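Local coordinates for protein cytochrome c7 (Geobacter sulfurreducens, PDB 3H34) that binds heme c groups covalently and probably carries electrons as a small multiheme cytochrome c7 in the Fe(III) respiration of this bacterium, at residues Asp2-Pro7 with Phe15-His20. Numbering follows the deposited sequence.
With HEM (protoporphyrin IX containing Fe), chain C.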
loop_
_atom_site.group_PDB
_atom_site.type_symbol
_atom_site.label_atom_id
_atom_site.label_comp_id
_atom_site.label_asym_id
_atom_site.label_seq_id
_atom_site.Cartn_x
_atom_site.Cartn_y
_atom_site.Cartn_z
ATOM N N ASP A 2 2.279 -6.228 11.160
ATOM C CA ASP A 2 2.797 -6.905 9.971
ATOM C C ASP A 2 1.756 -6.977 8.866
ATOM O O ASP A 2 2.093 -6.961 7.681
ATOM C CB ASP A 2 3.252 -8.318 10.324
ATOM C CG ASP A 2 4.532 -8.337 11.132
ATOM O OD1 ASP A 2 5.051 -7.255 11.481
ATOM O OD2 ASP A 2 5.017 -9.446 11.422
ATOM N N VAL A 3 0.493 -7.085 9.260
ATOM C CA VAL A 3 -0.605 -7.128 8.307
ATOM C C VAL A 3 -1.567 -6.032 8.732
ATOM O O VAL A 3 -2.041 -6.014 9.869
ATOM C CB VAL A 3 -1.334 -8.486 8.323
ATOM C CG1 VAL A 3 -2.505 -8.457 7.346
ATOM C CG2 VAL A 3 -0.367 -9.595 7.943
ATOM N N ILE A 4 -1.830 -5.109 7.817
ATOM C CA ILE A 4 -2.713 -3.989 8.095
ATOM C C ILE A 4 -3.952 -4.055 7.221
ATOM O O ILE A 4 -3.864 -4.290 6.013
ATOM C CB ILE A 4 -1.983 -2.653 7.838
ATOM C CG1 ILE A 4 -0.725 -2.580 8.708
ATOM C CG2 ILE A 4 -2.910 -1.483 8.131
ATOM C CD1 ILE A 4 0.179 -1.404 8.392
ATOM N N LEU A 5 -5.111 -3.859 7.838
ATOM C CA LEU A 5 -6.368 -3.886 7.109
ATOM C C LEU A 5 -6.859 -2.461 6.894
ATOM O O LEU A 5 -6.927 -1.669 7.838
ATOM C CB LEU A 5 -7.419 -4.679 7.885
ATOM C CG LEU A 5 -7.060 -6.117 8.270
ATOM C CD1 LEU A 5 -8.236 -6.742 9.009
ATOM C CD2 LEU A 5 -6.721 -6.929 7.033
ATOM N N PHE A 6 -7.183 -2.138 5.646
ATOM C CA PHE A 6 -7.679 -0.811 5.302
ATOM C C PHE A 6 -9.139 -0.850 4.865
ATOM O O PHE A 6 -9.453 -1.275 3.748
ATOM C CB PHE A 6 -6.859 -0.199 4.162
ATOM C CG PHE A 6 -5.426 0.068 4.512
ATOM C CD1 PHE A 6 -5.097 0.914 5.568
ATOM C CD2 PHE A 6 -4.403 -0.514 3.774
ATOM C CE1 PHE A 6 -3.764 1.177 5.882
ATOM C CE2 PHE A 6 -3.069 -0.258 4.079
ATOM C CZ PHE A 6 -2.748 0.590 5.137
ATOM N N PRO A 7 -10.057 -0.425 5.746
ATOM C CA PRO A 7 -11.480 -0.420 5.391
ATOM C C PRO A 7 -11.649 0.549 4.220
ATOM O O PRO A 7 -10.945 1.554 4.147
ATOM C CB PRO A 7 -12.148 0.097 6.664
ATOM C CG PRO A 7 -11.226 -0.376 7.745
ATOM C CD PRO A 7 -9.867 -0.073 7.165
ATOM N N PHE A 15 -3.184 -5.314 3.458
ATOM C CA PHE A 15 -1.810 -4.910 3.189
ATOM C C PHE A 15 -0.750 -5.666 3.984
ATOM O O PHE A 15 -0.673 -5.565 5.212
ATOM C CB PHE A 15 -1.688 -3.398 3.428
ATOM C CG PHE A 15 -0.294 -2.855 3.271
ATOM C CD1 PHE A 15 0.452 -3.107 2.124
ATOM C CD2 PHE A 15 0.266 -2.070 4.270
ATOM C CE1 PHE A 15 1.737 -2.576 1.979
ATOM C CE2 PHE A 15 1.545 -1.537 4.133
ATOM C CZ PHE A 15 2.281 -1.792 2.986
ATOM N N THR A 16 0.071 -6.421 3.261
ATOM C CA THR A 16 1.143 -7.197 3.870
ATOM C C THR A 16 2.339 -6.279 4.121
ATOM O O THR A 16 3.346 -6.328 3.417
ATOM C CB THR A 16 1.543 -8.371 2.960
ATOM O OG1 THR A 16 1.853 -7.878 1.652
ATOM C CG2 THR A 16 0.395 -9.373 2.857
ATOM N N HIS A 17 2.193 -5.443 5.144
ATOM C CA HIS A 17 3.191 -4.463 5.553
ATOM C C HIS A 17 4.601 -5.033 5.719
ATOM O O HIS A 17 5.547 -4.563 5.086
ATOM C CB HIS A 17 2.731 -3.816 6.863
ATOM C CG HIS A 17 3.611 -2.706 7.343
ATOM N ND1 HIS A 17 4.053 -2.584 8.643
ATOM C CD2 HIS A 17 4.094 -1.620 6.688
ATOM C CE1 HIS A 17 4.771 -1.454 8.733
ATOM N NE2 HIS A 17 4.825 -0.831 7.572
ATOM N N LYS A 18 4.735 -6.044 6.574
ATOM C CA LYS A 18 6.030 -6.663 6.828
ATOM C C LYS A 18 6.568 -7.346 5.573
ATOM O O LYS A 18 7.727 -7.155 5.204
ATOM C CB LYS A 18 5.913 -7.683 7.970
ATOM C CG LYS A 18 7.223 -8.369 8.353
ATOM C CD LYS A 18 8.263 -7.361 8.824
ATOM C CE LYS A 18 9.507 -8.050 9.371
ATOM N NZ LYS A 18 10.137 -8.960 8.376
ATOM N N ARG A 19 5.724 -8.130 4.911
ATOM C CA ARG A 19 6.151 -8.828 3.703
ATOM C C ARG A 19 6.707 -7.853 2.668
ATOM O O ARG A 19 7.692 -8.154 1.989
ATOM C CB ARG A 19 4.989 -9.621 3.099
ATOM C CG ARG A 19 5.382 -10.446 1.873
ATOM C CD ARG A 19 4.308 -11.461 1.508
ATOM N NE ARG A 19 4.727 -12.335 0.414
ATOM C CZ ARG A 19 4.679 -12.008 -0.874
ATOM N NH1 ARG A 19 4.222 -10.821 -1.244
ATOM N NH2 ARG A 19 5.091 -12.872 -1.795
ATOM N N HIS A 20 6.085 -6.685 2.547
ATOM C CA HIS A 20 6.551 -5.700 1.576
ATOM C C HIS A 20 7.994 -5.257 1.789
ATOM O O HIS A 20 8.651 -4.826 0.849
ATOM C CB HIS A 20 5.629 -4.480 1.554
ATOM C CG HIS A 20 4.499 -4.601 0.581
ATOM N ND1 HIS A 20 3.450 -5.482 0.717
ATOM C CD2 HIS A 20 4.286 -3.956 -0.593
ATOM C CE1 HIS A 20 2.656 -5.346 -0.360
ATOM N NE2 HIS A 20 3.125 -4.429 -1.185
HETATM C CHA HEM C . 2.375 -7.125 -3.923
HETATM C CHB HEM C . -0.870 -4.161 -1.844
HETATM C CHC HEM C . 2.500 -0.659 -1.793
HETATM C CHD HEM C . 5.530 -3.476 -4.324
HETATM C C1A HEM C . 1.230 -6.637 -3.285
HETATM C C2A HEM C . 0.011 -7.410 -3.078
HETATM C C3A HEM C . -0.910 -6.548 -2.580
HETATM C C4A HEM C . -0.256 -5.281 -2.395
HETATM C CMA HEM C . -2.395 -6.806 -2.374
HETATM C CAA HEM C . -0.195 -8.910 -3.307
HETATM C CBA HEM C . 0.808 -9.746 -2.526
HETATM C CGA HEM C . 0.689 -9.544 -1.026
HETATM O O1A HEM C . 1.687 -9.775 -0.314
HETATM O O2A HEM C . -0.408 -9.169 -0.565
HETATM C C1B HEM C . -0.215 -2.941 -1.629
HETATM C C2B HEM C . -0.805 -1.785 -0.992
HETATM C C3B HEM C . 0.154 -0.839 -0.932
HETATM C C4B HEM C . 1.338 -1.390 -1.556
HETATM C CMB HEM C . -2.236 -1.638 -0.480
HETATM C CAB HEM C . 0.034 0.571 -0.366
HETATM C CBB HEM C . -0.405 0.660 1.088
HETATM C C1C HEM C . 3.592 -1.115 -2.521
HETATM C C2C HEM C . 4.738 -0.285 -2.859
HETATM C C3C HEM C . 5.595 -1.062 -3.590
HETATM C C4C HEM C . 4.962 -2.371 -3.692
HETATM C CMC HEM C . 4.906 1.199 -2.537
HETATM C CAC HEM C . 6.925 -0.678 -4.268
HETATM C CBC HEM C . 7.771 0.440 -3.678
HETATM C C1D HEM C . 4.924 -4.728 -4.405
HETATM C C2D HEM C . 5.514 -5.873 -5.059
HETATM C C3D HEM C . 4.638 -6.887 -4.952
HETATM C C4D HEM C . 3.497 -6.376 -4.215
HETATM C CMD HEM C . 6.876 -5.948 -5.732
HETATM C CAD HEM C . 4.808 -8.302 -5.481
HETATM C CBD HEM C . 5.277 -9.242 -4.381
HETATM C CGD HEM C . 5.258 -10.692 -4.811
HETATM O O1D HEM C . 5.881 -11.015 -5.842
HETATM O O2D HEM C . 4.621 -11.510 -4.116
HETATM N NA HEM C . 1.068 -5.328 -2.854
HETATM N NB HEM C . 1.113 -2.684 -1.988
HETATM N NC HEM C . 3.712 -2.386 -3.064
HETATM N ND HEM C . 3.665 -5.045 -3.896
HETATM FE FE HEM C . 2.399 -3.858 -2.958
HETATM O O HOH W 1 3.074 -8.888 5.885
HETATM O O HOH W 2 5.379 -4.671 10.604
#
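The two-stranded antiparallel sheet near the N-terminus of this cytochrome c7, strands 4-6 and 13-15, leads through a turn at T16 into the short, weakly bonded helix 17-20, which supplies axial histidines to two hemes. I4 and F15 form its hydrogen-bonded pair: I4 N gives to F15 O at 2.9 Å, and F15 N to I4 O at 2.8 Å. Past F15 the chain bends in an inverse gamma turn centred on T16, and D2 O takes over as acceptor for K18 N (3.0 Å), while a water links D2 O to R19 N. The side chains of D2 and K18 run alongside each other, D2 CG against K18 CB, their charged ends apart. On the sheet face shared by I4 and F15, the I4 CD1 methyl lies over one face of the H17 imidazole, a CH-pi contact 4.2 Å from the ring centroid, and also meets the F15 ring at its edge. H17 ND1 is hydrogen-bonded to A1 O, and its NE2 binds another heme iron opposite H31. F6, stacked on F41, sets CE2 3.5 Å from F15 CB; the two rings are near parallel (25°) but slid so far apart that they barely overlap. F15 CG stands anti to the backbone N (chi1 176°), and its ring lies against the heme whose iron H20 and H54 bind: heme CBB sits over the centre of one ring face, and F15 CE1 lies over the H20 imidazole. T16 O receives both H20 N and H20 ND1, the latter from above the carbonyl plane, which restrains the imidazole's rotation. R19 NH1 and NH2 both grip propionate oxygen O2D, and T16 OG1 donates to the other propionate at O1A, 2.7 Å away.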